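Local coordinates for protein flavin prenyltransferase UbiX (PDB 6M8V) that probably transfers a dimethylallyl group from dimethylallyl phosphate to the flavin of FMN, making the prenylated FMN cofactor used by UbiD decarboxylases, at residues 30-35 / 98-103; 36-41 / 59-64; 167-170 / 174-177. All blocks are in the same frame, centred on the assembly; numbering follows the deposited sequence.

Interaction 1: residues 30-35 / 98-103; sequences NLIISN and ANLIVR. With FMN (flavin mononucleotide), chain B; FMN (flavin mononucleotide), chain C; PO4 (phosphate ion), chain D.
I32 meets L100 and I101 where strand 28-33 of the parallel, Rossmann-like flavoprotein sheet packs against the first turn of helix 100-110. The contact across the two segments is apolar and buried. I32 works with both of its branches. CG2 is set anti to the backbone N and lies alongside I101, 3.6 Å from I101 CG1. The two isoleucine side chains run past each other in opposite directions. The other branch of I32 ends at CD1, which rests 3.7 Å from L100 CD2. Here the side chains cross at about a right angle. I101 CD1 reaches on toward the backbone of S34.

Polar bonds fix the ends of the segments. N99 is the N-cap of helix 100-110. Its OD1 accepts from V102 N at 2.9 Å, in an almost straight bond of 177°. The first turn of the helix is tied to the loop after strand 58-61: I101 N donates to N62 OD1. S34 is the N-cap of helix 35-45, and its OG accepts from A37 N.

The flavin contacts lie at the two outer ends. S34 OG donates to phosphate oxygen O1P of FMN in chain C at 2.7 Å. One hydroxyl thus caps the helix and holds the ligand. R103 points to a different FMN, that of chain B. N1 of that FMN lies over one face of the guanidinium, offset toward the guanidinium rim. E121 of the second subunit pairs with R103 NH1, and A70 O takes its NE. At the edge of the guanidinium stands a phosphate ion, probably from the crystallisation liquor; R103 NH2 makes a weak hydrogen bond of 3.4 Å to its O4.

Interaction 2: residues 36-41 / 59-64; sequences SAKKII and YYENDD. With FMN (flavin mononucleotide), chain C.
E61 OE1 is gripped by two donors. K38 NZ reaches it at 2.7 Å as a salt bridge, and Y59 OH donates to it at 2.6 Å. The two come from opposite faces of the carboxylate plane. K38 NZ stands 54° out of that plane and Y59 OH 41°. K38 spans the gap because its chain is fully extended beyond CG. It passes the tip of the tyrosine, with K38 CE 3.5 Å from Y59 OH, and crosses E61 at about a right angle. E61 bends at its second torsion (chi2 56°), which brings the carboxylate back to the hydroxyl edge of the Y59 ring. The contact ties helix 35-45 to strand 58-61, the outermost strand of the parallel sheet within the chain, at the surface of the flavoprotein fold. With an alanine in place of E61, the K38 ammonium would probably lose its counter-charge here and the Y59 hydroxyl its acceptor. W49 backs the cluster, with a cation-pi contact to K38 and its ring against that of Y59. A different side of the same helix faces the flavin: I40 CD1 lies 3.7 Å from C6 of FMN in chain C.

Interaction 3: residues 167-170 / 174-177; sequences VLDI and DNSL
N175 turns its amide in toward helix 156-171 and lies against L168 and D169. Its CG sits between the backbone N and the carbonyl carbon (chi1 73°). That torsion brings ND2 to the helix and lets OD1 serve its own loop. ND2 lies 3.5 Å from L168 CB, and the two side chains cross at a slant. The N175 and D169 side chains cross at about a right angle, with their amide and carboxylate planes 28° apart. The bond from N175 ND2 to D169 OD1 is weak: it measures 3.1 Å and is bent to 132°. The stronger partner of D169 OD1 is R180, in a salt bridge. D169 OD2 pairs with R166, which is predicted to bind dimethylallyl phosphate. D169 may therefore help to position that arginine. The N175 ND2 group also donates to I173 O.

The other end of the amide forms an Asx turn. N175 OD1 accepts from L177 N at 3.0 Å, in the carbonyl plane and on a lone pair. This turn brings L177 back to the helix. Its CD1 touches L168 CD1 at 3.8 Å, with the two leucines at about a right angle. L168 CD1 also lies 3.9 Å from N175 CB, so the leucine packs against the asparagine as well as against L177.

The segment 174-177 thus folds back beside the C-terminal end of helix 156-171. L168 and L177 both reach V22 of helix 13-22, while V167 and I170 pack on strand 114-119.

Overall arrangement
Interaction 1 is the buried contact of the three, interaction 2 is at the surface, and interaction 3 is partly buried. Interactions 1 and 2 are close neighbours, with centres about 7 Å apart. They hold neighbouring strands, 28-33 and the outermost strand 58-61, and L31 O lies 3.0 Å from Y60 N. Strand 28-33 runs on into helix 35-45, and both contacts touch the FMN of chain C. Their chemistry differs: aliphatic packing in the first, a charged cluster in the second. Interaction 3 lies across the chain's centre, about 24 Å from interaction 1 between centres. It mixes leucine packing with hydrogen bonds of an asparagine amide, one of them weak, around the C-terminal helix.

Interaction 1: residues 30-35 / 98-103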
loop_
_atom_site.group_PDB
_atom_site.type_symbol
_atom_site.label_atom_id
_atom_site.label_comp_id
_atom_site.label_asym_id
_atom_site.label_seq_id
_atom_site.Cartn_x
_atom_site.Cartn_y
_atom_site.Cartn_z
ATOM N N ASN A 30 11.740 -22.563 30.367
ATOM C CA ASN A 30 11.892 -21.301 31.076
ATOM C C ASN A 30 10.548 -20.584 31.096
ATOM O O ASN A 30 9.847 -20.532 30.082
ATOM C CB ASN A 30 12.958 -20.421 30.421
ATOM C CG ASN A 30 14.358 -20.990 30.573
ATOM O OD1 ASN A 30 14.539 -22.200 30.680
ATOM N ND2 ASN A 30 15.357 -20.115 30.578
ATOM N N LEU A 31 10.189 -20.047 32.258
ATOM C CA LEU A 31 8.862 -19.500 32.489
ATOM C C LEU A 31 8.952 -18.034 32.875
ATOM O O LEU A 31 9.795 -17.645 33.689
ATOM C CB LEU A 31 8.138 -20.281 33.588
ATOM C CG LEU A 31 6.724 -19.871 34.006
ATOM C CD1 LEU A 31 5.734 -20.021 32.858
ATOM C CD2 LEU A 31 6.291 -20.710 35.194
ATOM N N ILE A 32 8.086 -17.223 32.272
ATOM C CA ILE A 32 7.894 -15.829 32.655
ATOM C C ILE A 32 6.398 -15.596 32.813
ATOM O O ILE A 32 5.609 -16.021 31.963
ATOM C CB ILE A 32 8.482 -14.852 31.617
ATOM C CG1 ILE A 32 9.865 -15.313 31.151
ATOM C CG2 ILE A 32 8.543 -13.442 32.193
ATOM C CD1 ILE A 32 10.337 -14.639 29.870
ATOM N N ILE A 33 6.011 -14.929 33.897
ATOM C CA ILE A 33 4.611 -14.643 34.198
ATOM C C ILE A 33 4.486 -13.148 34.455
ATOM O O ILE A 33 5.152 -12.612 35.350
ATOM C CB ILE A 33 4.101 -15.452 35.406
ATOM C CG1 ILE A 33 4.360 -16.947 35.201
ATOM C CG2 ILE A 33 2.617 -15.204 35.632
ATOM C CD1 ILE A 33 4.036 -17.809 36.416
ATOM N N SER A 34 3.650 -12.473 33.669
ATOM C CA SER A 34 3.456 -11.045 33.868
ATOM C C SER A 34 2.639 -10.790 35.132
ATOM O O SER A 34 1.921 -11.665 35.627
ATOM C CB SER A 34 2.751 -10.413 32.667
ATOM O OG SER A 34 1.395 -10.820 32.607
ATOM N N ASN A 35 2.747 -9.561 35.645
ATOM C CA ASN A 35 2.019 -9.201 36.860
ATOM C C ASN A 35 0.519 -9.390 36.685
ATOM O O ASN A 35 -0.160 -9.881 37.592
ATOM C CB ASN A 35 2.333 -7.757 37.255
ATOM C CG ASN A 35 3.659 -7.627 37.974
ATOM O OD1 ASN A 35 4.143 -8.579 38.590
ATOM N ND2 ASN A 35 4.258 -6.443 37.898
ATOM N N ALA A 98 9.175 -3.639 26.306
ATOM C CA ALA A 98 9.277 -2.968 27.597
ATOM C C ALA A 98 9.329 -3.932 28.775
ATOM O O ALA A 98 9.483 -3.479 29.914
ATOM C CB ALA A 98 8.107 -1.998 27.799
ATOM N N ASN A 99 9.192 -5.235 28.535
ATOM C CA ASN A 99 9.338 -6.249 29.571
ATOM C C ASN A 99 10.094 -7.428 28.978
ATOM O O ASN A 99 10.439 -7.434 27.791
ATOM C CB ASN A 99 7.977 -6.675 30.142
ATOM C CG ASN A 99 7.021 -7.182 29.076
ATOM O OD1 ASN A 99 7.400 -7.952 28.194
ATOM N ND2 ASN A 99 5.767 -6.755 29.160
ATOM N N LEU A 100 10.340 -8.447 29.807
ATOM C CA LEU A 100 11.154 -9.571 29.354
ATOM C C LEU A 100 10.410 -10.433 28.339
ATOM O O LEU A 100 11.029 -10.970 27.414
ATOM C CB LEU A 100 11.605 -10.418 30.547
ATOM C CG LEU A 100 12.585 -11.562 30.236
ATOM C CD1 LEU A 100 13.897 -11.017 29.702
ATOM C CD2 LEU A 100 12.841 -12.465 31.451
ATOM N N ILE A 101 9.090 -10.566 28.485
ATOM C CA ILE A 101 8.316 -11.391 27.560
ATOM C C ILE A 101 8.448 -10.866 26.130
ATOM O O ILE A 101 8.824 -11.603 25.213
ATOM C CB ILE A 101 6.846 -11.462 28.009
ATOM C CG1 ILE A 101 6.722 -12.386 29.231
ATOM C CG2 ILE A 101 5.960 -11.949 26.864
ATOM C CD1 ILE A 101 5.314 -12.477 29.801
ATOM N N VAL A 102 8.142 -9.584 25.922
ATOM C CA VAL A 102 8.218 -9.017 24.578
ATOM C C VAL A 102 9.659 -8.999 24.086
ATOM O O VAL A 102 9.918 -9.179 22.890
ATOM C CB VAL A 102 7.582 -7.611 24.564
ATOM C CG1 VAL A 102 7.528 -7.039 23.135
ATOM C CG2 VAL A 102 6.202 -7.664 25.166
ATOM N N ARG A 103 10.620 -8.807 24.990
ATOM C CA ARG A 103 12.019 -8.808 24.578
ATOM C C ARG A 103 12.430 -10.168 24.019
ATOM O O ARG A 103 13.115 -10.235 22.990
ATOM C CB ARG A 103 12.913 -8.392 25.751
ATOM C CG ARG A 103 14.412 -8.571 25.514
ATOM C CD ARG A 103 14.947 -7.713 24.354
ATOM N NE ARG A 103 16.400 -7.844 24.237
ATOM C CZ ARG A 103 17.132 -7.374 23.228
ATOM N NH1 ARG A 103 16.555 -6.727 22.227
ATOM N NH2 ARG A 103 18.450 -7.550 23.220
HETATM N N1 FMN B . 17.712 -3.807 23.936
HETATM C C2 FMN B . 18.064 -3.461 22.649
HETATM O O2 FMN B . 17.164 -3.166 21.879
HETATM N N3 FMN B . 19.389 -3.445 22.227
HETATM C C4 FMN B . 20.379 -3.778 23.142
HETATM O O4 FMN B . 21.577 -3.778 22.845
HETATM C C4A FMN B . 20.025 -4.126 24.438
HETATM N N5 FMN B . 21.023 -4.457 25.318
HETATM C C5A FMN B . 20.699 -4.802 26.605
HETATM C C6 FMN B . 21.724 -5.128 27.471
HETATM C C7 FMN B . 21.424 -5.482 28.772
HETATM C C7M FMN B . 22.541 -5.827 29.700
HETATM C C8 FMN B . 20.107 -5.509 29.207
HETATM C C8M FMN B . 19.812 -5.892 30.624
HETATM C C9 FMN B . 19.073 -5.181 28.335
HETATM C C9A FMN B . 19.371 -4.825 27.025
HETATM N N10 FMN B . 18.359 -4.490 26.143
HETATM C C10 FMN B . 18.693 -4.145 24.843
HETATM C "C1'" FMN B . 16.917 -4.524 26.582
HETATM C "C2'" FMN B . 16.349 -3.133 26.841
HETATM O "O2'" FMN B . 17.057 -2.518 27.895
HETATM C "C3'" FMN B . 14.875 -3.187 27.213
HETATM O "O3'" FMN B . 14.094 -3.402 26.055
HETATM C "C4'" FMN B . 14.443 -1.916 27.944
HETATM O "O4'" FMN B . 13.067 -1.992 28.234
HETATM C "C5'" FMN B . 14.726 -0.633 27.168
HETATM O "O5'" FMN B . 14.083 0.443 27.825
HETATM P P FMN B . 14.535 1.977 27.600
HETATM O O1P FMN B . 15.931 2.156 28.124
HETATM O O2P FMN B . 14.533 2.264 26.117
HETATM O O3P FMN B . 13.575 2.901 28.307
HETATM N N1 FMN C . -7.087 -8.839 27.799
HETATM C C2 FMN C . -7.194 -9.541 26.617
HETATM O O2 FMN C . -6.663 -9.063 25.628
HETATM N N3 FMN C . -7.879 -10.749 26.537
HETATM C C4 FMN C . -8.458 -11.259 27.692
HETATM O O4 FMN C . -9.074 -12.329 27.702
HETATM C C4A FMN C . -8.351 -10.553 28.882
HETATM N N5 FMN C . -8.939 -11.077 30.004
HETATM C C5A FMN C . -8.844 -10.399 31.192
HETATM C C6 FMN C . -9.442 -10.952 32.308
HETATM C C7 FMN C . -9.364 -10.288 33.516
HETATM C C7M FMN C . -10.011 -10.897 34.716
HETATM C C8 FMN C . -8.689 -9.078 33.612
HETATM C C8M FMN C . -8.617 -8.384 34.936
HETATM C C9 FMN C . -8.086 -8.521 32.489
HETATM C C9A FMN C . -8.163 -9.186 31.270
HETATM N N10 FMN C . -7.566 -8.653 30.142
HETATM C C10 FMN C . -7.668 -9.340 28.944
HETATM C "C1'" FMN C . -6.839 -7.334 30.211
HETATM C "C2'" FMN C . -5.323 -7.499 30.216
HETATM O "O2'" FMN C . -4.925 -8.216 31.363
HETATM C "C3'" FMN C . -4.611 -6.155 30.213
HETATM O "O3'" FMN C . -4.649 -5.592 28.917
HETATM C "C4'" FMN C . -3.174 -6.290 30.716
HETATM O "O4'" FMN C . -2.541 -5.033 30.660
HETATM C "C5'" FMN C . -2.343 -7.308 29.941
HETATM O "O5'" FMN C . -0.990 -7.181 30.335
HETATM P P FMN C . 0.082 -8.369 30.115
HETATM O O1P FMN C . -0.318 -9.549 30.954
HETATM O O2P FMN C . 0.053 -8.776 28.660
HETATM O O3P FMN C . 1.461 -7.888 30.490
HETATM P P PO4 D . 21.896 -8.782 21.950
HETATM O O1 PO4 D . 21.832 -8.870 23.458
HETATM O O2 PO4 D . 23.308 -9.030 21.468
HETATM O O3 PO4 D . 20.983 -9.821 21.339
HETATM O O4 PO4 D . 21.453 -7.398 21.532
#

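Interaction 2: residues 36-41 / 59-64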
loop_
_atom_site.group_PDB
_atom_site.type_symbol
_atom_site.label_atom_id
_atom_site.label_comp_id
_atom_site.label_asym_id
_atom_site.label_seq_id
_atom_site.Cartn_x
_atom_site.Cartn_y
_atom_site.Cartn_z
ATOM N N SER A 36 -0.017 -9.008 35.522
ATOM C CA SER A 36 -1.441 -9.202 35.262
ATOM C C SER A 36 -1.808 -10.681 35.269
ATOM O O SER A 36 -2.858 -11.065 35.800
ATOM C CB SER A 36 -1.824 -8.568 33.924
ATOM O OG SER A 36 -1.599 -7.172 33.938
ATOM N N ALA A 37 -0.958 -11.526 34.677
ATOM C CA ALA A 37 -1.234 -12.959 34.655
ATOM C C ALA A 37 -1.206 -13.557 36.057
ATOM O O ALA A 37 -1.950 -14.504 36.339
ATOM C CB ALA A 37 -0.237 -13.680 33.745
ATOM N N LYS A 38 -0.360 -13.027 36.945
ATOM C CA LYS A 38 -0.350 -13.507 38.323
ATOM C C LYS A 38 -1.720 -13.344 38.966
ATOM O O LYS A 38 -2.211 -14.257 39.638
ATOM C CB LYS A 38 0.709 -12.769 39.138
ATOM C CG LYS A 38 2.144 -13.116 38.783
ATOM C CD LYS A 38 3.107 -12.206 39.532
ATOM C CE LYS A 38 4.557 -12.597 39.307
ATOM N NZ LYS A 38 5.479 -11.625 39.961
ATOM N N LYS A 39 -2.367 -12.197 38.743
ATOM C CA LYS A 39 -3.715 -11.996 39.267
ATOM C C LYS A 39 -4.731 -12.904 38.584
ATOM O O LYS A 39 -5.683 -13.354 39.227
ATOM C CB LYS A 39 -4.127 -10.532 39.115
ATOM C CG LYS A 39 -3.231 -9.556 39.858
ATOM C CD LYS A 39 -3.309 -8.167 39.249
ATOM C CE LYS A 39 -2.369 -7.197 39.948
ATOM N NZ LYS A 39 -2.239 -5.926 39.178
ATOM N N ILE A 40 -4.548 -13.193 37.294
ATOM C CA ILE A 40 -5.526 -14.015 36.588
ATOM C C ILE A 40 -5.395 -15.481 36.997
ATOM O O ILE A 40 -6.399 -16.188 37.138
ATOM C CB ILE A 40 -5.386 -13.817 35.067
ATOM C CG1 ILE A 40 -5.818 -12.395 34.701
ATOM C CG2 ILE A 40 -6.217 -14.839 34.305
ATOM C CD1 ILE A 40 -6.094 -12.181 33.236
ATOM N N ILE A 41 -4.162 -15.957 37.190
ATOM C CA ILE A 41 -3.948 -17.299 37.731
ATOM C C ILE A 41 -4.677 -17.451 39.061
ATOM O O ILE A 41 -5.344 -18.460 39.320
ATOM C CB ILE A 41 -2.444 -17.580 37.890
ATOM C CG1 ILE A 41 -1.755 -17.686 36.527
ATOM C CG2 ILE A 41 -2.213 -18.846 38.712
ATOM C CD1 ILE A 41 -0.248 -17.675 36.632
ATOM N N TYR A 59 12.678 -19.821 36.174
ATOM C CA TYR A 59 11.704 -18.742 36.207
ATOM C C TYR A 59 12.435 -17.409 36.227
ATOM O O TYR A 59 13.491 -17.284 36.849
ATOM C CB TYR A 59 10.773 -18.845 37.428
ATOM C CG TYR A 59 9.825 -17.674 37.561
ATOM C CD1 TYR A 59 8.639 -17.633 36.839
ATOM C CD2 TYR A 59 10.125 -16.599 38.392
ATOM C CE1 TYR A 59 7.770 -16.556 36.943
ATOM C CE2 TYR A 59 9.262 -15.519 38.506
ATOM C CZ TYR A 59 8.087 -15.503 37.778
ATOM O OH TYR A 59 7.223 -14.435 37.887
ATOM N N TYR A 60 11.874 -16.416 35.536
ATOM C CA TYR A 60 12.401 -15.061 35.572
ATOM C C TYR A 60 11.248 -14.076 35.692
ATOM O O TYR A 60 10.182 -14.277 35.103
ATOM C CB TYR A 60 13.236 -14.743 34.327
ATOM C CG TYR A 60 14.425 -15.651 34.123
ATOM C CD1 TYR A 60 15.605 -15.462 34.839
ATOM C CD2 TYR A 60 14.372 -16.695 33.210
ATOM C CE1 TYR A 60 16.698 -16.294 34.648
ATOM C CE2 TYR A 60 15.455 -17.526 33.012
ATOM C CZ TYR A 60 16.615 -17.325 33.734
ATOM O OH TYR A 60 17.688 -18.160 33.530
ATOM N N GLU A 61 11.466 -13.016 36.466
ATOM C CA GLU A 61 10.463 -11.973 36.591
ATOM C C GLU A 61 10.351 -11.199 35.282
ATOM O O GLU A 61 11.329 -11.036 34.547
ATOM C CB GLU A 61 10.819 -11.030 37.741
ATOM C CG GLU A 61 9.623 -10.548 38.553
ATOM C CD GLU A 61 8.795 -11.688 39.115
ATOM O OE1 GLU A 61 7.738 -12.002 38.531
ATOM O OE2 GLU A 61 9.196 -12.267 40.142
ATOM N N ASN A 62 9.139 -10.725 34.988
ATOM C CA ASN A 62 8.908 -10.018 33.734
ATOM C C ASN A 62 9.670 -8.703 33.654
ATOM O O ASN A 62 9.774 -8.136 32.563
ATOM C CB ASN A 62 7.411 -9.765 33.532
ATOM C CG ASN A 62 7.043 -9.548 32.062
ATOM O OD1 ASN A 62 7.816 -9.878 31.159
ATOM N ND2 ASN A 62 5.853 -9.004 31.822
ATOM N N ASP A 63 10.214 -8.210 34.766
ATOM C CA ASP A 63 10.992 -6.980 34.755
ATOM C C ASP A 63 12.484 -7.229 34.948
ATOM O O ASP A 63 13.246 -6.273 35.117
ATOM C CB ASP A 63 10.470 -6.009 35.816
ATOM C CG ASP A 63 10.506 -6.591 37.223
ATOM O OD1 ASP A 63 10.872 -7.774 37.391
ATOM O OD2 ASP A 63 10.157 -5.851 38.164
ATOM N N ASP A 64 12.920 -8.487 34.913
ATOM C CA ASP A 64 14.321 -8.831 35.156
ATOM C C ASP A 64 15.066 -8.848 33.824
ATOM O O ASP A 64 15.293 -9.891 33.207
ATOM C CB ASP A 64 14.423 -10.170 35.874
ATOM C CG ASP A 64 15.860 -10.596 36.123
ATOM O OD1 ASP A 64 16.771 -9.745 35.998
ATOM O OD2 ASP A 64 16.077 -11.787 36.438
HETATM N N1 FMN C . -7.087 -8.839 27.799
HETATM C C2 FMN C . -7.194 -9.541 26.617
HETATM O O2 FMN C . -6.663 -9.063 25.628
HETATM N N3 FMN C . -7.879 -10.749 26.537
HETATM C C4 FMN C . -8.458 -11.259 27.692
HETATM O O4 FMN C . -9.074 -12.329 27.702
HETATM C C4A FMN C . -8.351 -10.553 28.882
HETATM N N5 FMN C . -8.939 -11.077 30.004
HETATM C C5A FMN C . -8.844 -10.399 31.192
HETATM C C6 FMN C . -9.442 -10.952 32.308
HETATM C C7 FMN C . -9.364 -10.288 33.516
HETATM C C7M FMN C . -10.011 -10.897 34.716
HETATM C C8 FMN C . -8.689 -9.078 33.612
HETATM C C8M FMN C . -8.617 -8.384 34.936
HETATM C C9 FMN C . -8.086 -8.521 32.489
HETATM C C9A FMN C . -8.163 -9.186 31.270
HETATM N N10 FMN C . -7.566 -8.653 30.142
HETATM C C10 FMN C . -7.668 -9.340 28.944
HETATM C "C1'" FMN C . -6.839 -7.334 30.211
HETATM C "C2'" FMN C . -5.323 -7.499 30.216
HETATM O "O2'" FMN C . -4.925 -8.216 31.363
HETATM C "C3'" FMN C . -4.611 -6.155 30.213
HETATM O "O3'" FMN C . -4.649 -5.592 28.917
HETATM C "C4'" FMN C . -3.174 -6.290 30.716
HETATM O "O4'" FMN C . -2.541 -5.033 30.660
HETATM C "C5'" FMN C . -2.343 -7.308 29.941
HETATM O "O5'" FMN C . -0.990 -7.181 30.335
HETATM P P FMN C . 0.082 -8.369 30.115
HETATM O O1P FMN C . -0.318 -9.549 30.954
HETATM O O2P FMN C . 0.053 -8.776 28.660
HETATM O O3P FMN C . 1.461 -7.888 30.490
#

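Interaction 3: residues 167-170 / 174-177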
loop_
_atom_site.group_PDB
_atom_site.type_symbol
_atom_site.label_atom_id
_atom_site.label_comp_id
_atom_site.label_asym_id
_atom_site.label_seq_id
_atom_site.Cartn_x
_atom_site.Cartn_y
_atom_site.Cartn_z
ATOM N N VAL A 167 -0.447 -27.384 20.334
ATOM C CA VAL A 167 0.762 -26.605 20.589
ATOM C C VAL A 167 1.992 -27.500 20.524
ATOM O O VAL A 167 3.004 -27.144 19.907
ATOM C CB VAL A 167 0.663 -25.879 21.942
ATOM C CG1 VAL A 167 2.021 -25.309 22.334
ATOM C CG2 VAL A 167 -0.376 -24.783 21.875
ATOM N N LEU A 168 1.925 -28.679 21.147
ATOM C CA LEU A 168 3.046 -29.611 21.063
ATOM C C LEU A 168 3.279 -30.059 19.626
ATOM O O LEU A 168 4.429 -30.229 19.200
ATOM C CB LEU A 168 2.805 -30.820 21.972
ATOM C CG LEU A 168 2.740 -30.566 23.483
ATOM C CD1 LEU A 168 2.595 -31.876 24.256
ATOM C CD2 LEU A 168 3.956 -29.790 23.962
ATOM N N ASP A 169 2.201 -30.257 18.861
ATOM C CA ASP A 169 2.345 -30.559 17.437
ATOM C C ASP A 169 3.203 -29.515 16.731
ATOM O O ASP A 169 4.143 -29.856 16.005
ATOM C CB ASP A 169 0.969 -30.651 16.772
ATOM C CG ASP A 169 0.195 -31.885 17.192
ATOM O OD1 ASP A 169 0.825 -32.842 17.687
ATOM O OD2 ASP A 169 -1.043 -31.905 17.009
ATOM N N ILE A 170 2.889 -28.230 16.937
ATOM C CA ILE A 170 3.642 -27.143 16.312
ATOM C C ILE A 170 5.084 -27.123 16.807
ATOM O O ILE A 170 6.007 -26.790 16.054
ATOM C CB ILE A 170 2.936 -25.795 16.574
ATOM C CG1 ILE A 170 1.564 -25.765 15.898
ATOM C CG2 ILE A 170 3.773 -24.638 16.077
ATOM C CD1 ILE A 170 1.639 -25.710 14.379
ATOM N N ASP A 174 6.090 -35.107 19.850
ATOM C CA ASP A 174 5.120 -36.185 19.703
ATOM C C ASP A 174 4.264 -36.310 20.956
ATOM O O ASP A 174 4.774 -36.287 22.080
ATOM C CB ASP A 174 5.838 -37.511 19.442
ATOM C CG ASP A 174 6.070 -37.774 17.969
ATOM O OD1 ASP A 174 6.148 -38.961 17.585
ATOM O OD2 ASP A 174 6.185 -36.800 17.196
ATOM N N ASN A 175 2.958 -36.465 20.760
ATOM C CA ASN A 175 2.043 -36.595 21.885
ATOM C C ASN A 175 0.785 -37.323 21.434
ATOM O O ASN A 175 0.464 -37.372 20.242
ATOM C CB ASN A 175 1.680 -35.228 22.469
ATOM C CG ASN A 175 0.739 -34.446 21.569
ATOM O OD1 ASN A 175 -0.484 -34.545 21.691
ATOM N ND2 ASN A 175 1.306 -33.678 20.647
ATOM N N SER A 176 0.073 -37.880 22.411
ATOM C CA SER A 176 -1.234 -38.491 22.206
ATOM C C SER A 176 -2.284 -37.829 23.094
ATOM O O SER A 176 -3.183 -38.485 23.625
ATOM C CB SER A 176 -1.180 -39.997 22.460
ATOM O OG SER A 176 -0.569 -40.286 23.707
ATOM N N LEU A 177 -2.178 -36.507 23.257
ATOM C CA LEU A 177 -3.046 -35.778 24.177
ATOM C C LEU A 177 -4.494 -35.700 23.702
ATOM O O LEU A 177 -5.388 -35.461 24.522
ATOM C CB LEU A 177 -2.507 -34.361 24.398
ATOM C CG LEU A 177 -1.333 -34.206 25.366
ATOM C CD1 LEU A 177 -0.923 -32.746 25.483
ATOM C CD2 LEU A 177 -1.680 -34.778 26.733
#